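Side-chain contact in PrimPol AEP domain (PP-N190) (Cyanophage S-2L, PDB 6ZP9), which probably copies DNA as the archaeo-eukaryotic primase (AEP) domain of a phage primase-polymerase, from a virus that replaces adenine with 2-aminoadenine: residues 59-63 and 64-68. Residues are numbered along the deposited sequence; the frame is centred on the assembly and turned at random. Where two conformers were deposited one is given.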
loop_
_atom_site.group_PDB
_atom_site.type_symbol
_atom_site.label_atom_id
_atom_site.label_comp_id
_atom_site.label_asym_id
_atom_site.label_seq_id
_atom_site.Cartn_x
_atom_site.Cartn_y
_atom_site.Cartn_z
ATOM N N GLN A 59 5.691 -17.528 2.750
ATOM C CA GLN A 59 6.236 -18.340 3.832
ATOM C C GLN A 59 7.760 -18.368 3.791
ATOM O O GLN A 59 8.426 -18.177 4.816
ATOM C CB GLN A 59 5.669 -19.760 3.751
ATOM C CG GLN A 59 6.219 -20.697 4.816
ATOM C CD GLN A 59 5.676 -20.379 6.197
ATOM O OE1 GLN A 59 4.647 -19.714 6.343
ATOM N NE2 GLN A 59 6.367 -20.848 7.219
ATOM N N ASP A 60 8.325 -18.579 2.596
ATOM C CA ASP A 60 9.773 -18.663 2.426
ATOM C C ASP A 60 10.451 -17.316 2.662
ATOM O O ASP A 60 11.495 -17.246 3.321
ATOM C CB ASP A 60 10.090 -19.177 1.024
ATOM C CG ASP A 60 11.532 -19.630 0.878
ATOM O OD1 ASP A 60 12.157 -19.964 1.907
ATOM O OD2 ASP A 60 12.039 -19.666 -0.265
ATOM N N ALA A 61 9.884 -16.235 2.121
ATOM C CA ALA A 61 10.500 -14.922 2.294
ATOM C C ALA A 61 10.474 -14.474 3.755
ATOM O O ALA A 61 11.467 -13.940 4.263
ATOM C CB ALA A 61 9.796 -13.893 1.406
ATOM N N VAL A 62 9.350 -14.678 4.447
ATOM C CA VAL A 62 9.237 -14.216 5.829
ATOM C C VAL A 62 10.192 -14.983 6.735
ATOM O O VAL A 62 10.917 -14.388 7.540
ATOM C CB VAL A 62 7.786 -14.330 6.325
ATOM C CG1 VAL A 62 7.723 -14.088 7.831
ATOM C CG2 VAL A 62 6.885 -13.342 5.574
ATOM N N THR A 63 10.218 -16.314 6.624
ATOM C CA THR A 63 11.129 -17.070 7.484
ATOM C C THR A 63 12.593 -16.779 7.161
ATOM O O THR A 63 13.441 -16.850 8.056
ATOM C CB THR A 63 10.863 -18.572 7.377
ATOM O OG1 THR A 63 11.101 -19.002 6.034
ATOM C CG2 THR A 63 9.436 -18.903 7.756
ATOM N N GLN A 64 12.925 -16.457 5.889
ATOM C CA GLN A 64 14.296 -16.079 5.554
ATOM C C GLN A 64 14.669 -14.714 6.112
ATOM O O GLN A 64 15.857 -14.441 6.312
ATOM C CB GLN A 64 14.517 -16.114 4.065
ATOM C CG GLN A 64 14.935 -17.466 3.543
ATOM C CD GLN A 64 15.297 -17.428 2.073
ATOM O OE1 GLN A 64 16.138 -16.627 1.639
ATOM N NE2 GLN A 64 14.642 -18.278 1.285
ATOM N N GLY A 65 13.694 -13.842 6.350
ATOM C CA GLY A 65 13.972 -12.573 6.995
ATOM C C GLY A 65 13.625 -11.333 6.191
ATOM O O GLY A 65 14.049 -10.240 6.563
ATOM N N PHE A 66 12.865 -11.473 5.102
ATOM C CA PHE A 66 12.523 -10.336 4.256
ATOM C C PHE A 66 11.290 -9.606 4.785
ATOM O O PHE A 66 10.441 -10.189 5.463
ATOM C CB PHE A 66 12.241 -10.790 2.819
ATOM C CG PHE A 66 13.456 -11.256 2.056
ATOM C CD1 PHE A 66 13.960 -12.539 2.235
ATOM C CD2 PHE A 66 14.065 -10.429 1.130
ATOM C CE1 PHE A 66 15.057 -12.975 1.521
ATOM C CE2 PHE A 66 15.168 -10.856 0.415
ATOM C CZ PHE A 66 15.662 -12.138 0.608
ATOM N N ASN A 67 11.186 -8.320 4.454
ATOM C CA ASN A 67 9.926 -7.608 4.613
ATOM C C ASN A 67 9.063 -7.816 3.364
ATOM O O ASN A 67 9.558 -8.141 2.280
ATOM C CB ASN A 67 10.160 -6.116 4.864
ATOM C CG ASN A 67 10.588 -5.813 6.300
ATOM O OD1 ASN A 67 10.040 -6.356 7.256
ATOM N ND2 ASN A 67 11.551 -4.914 6.451
ATOM N N SER A 68 7.755 -7.625 3.528
ATOM C CA SER A 68 6.769 -8.055 2.546
ATOM C C SER A 68 6.010 -6.861 1.992
ATOM O O SER A 68 5.506 -6.036 2.760
ATOM C CB SER A 68 5.778 -9.036 3.170
ATOM O OG SER A 68 6.437 -10.207 3.621
#
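Asp60 and Gln64, one turn apart near the C-terminal end of helix 55-64, are joined through their side chains just before the chain leaves the helix in a Schellman motif at Gly65. In the conformer described, the Gln64 NE2 to Asp60 OD1 hydrogen bond measures 3.1 Å and is fairly straight (N-H...O 159°); Gln64 has a second conformer, so the link is probably not constant. Its two ends differ: OD1 lies nearly in the amide plane of Gln64, whereas NE2 stands well above the carboxylate plane, the two flat groups being turned 66° from one another. Asp60 CG sits anti to the backbone N (chi1 -165°), and the Gln64 chain, extended beyond CG, runs back past Asp60 O to reach it. In the backbone of the same two residues, Gln64 N bonds Asp60 O at 3.0 Å.

The reversal itself hinges on Ala61 O, gripped from opposite faces of its carbonyl plane by Phe66 N at 3.0 Å and Gly65 N at 3.1 Å. A weak, bent bond from Gly65 N to Val62 O and positive phi at Gly65 complete the motif. Phe66 CB lies 4.2 Å from Ala61 CB; the ring meets Trp39 edge-to-face and Trp49 of strand 49-52 at an incline. Ala61 and Phe66 both touch Ala37 of strand 34-38, packing helix end and turn on the sheet. Ser68 faces the helix, but its hydroxyl is hydrogen-bonded to Tyr35 OH, and Val62 CG2 merely touches OG at 3.7 Å. Ala61 O also lies in the plane of the Phe66 ring at its edge, 3.5 Å from CD1.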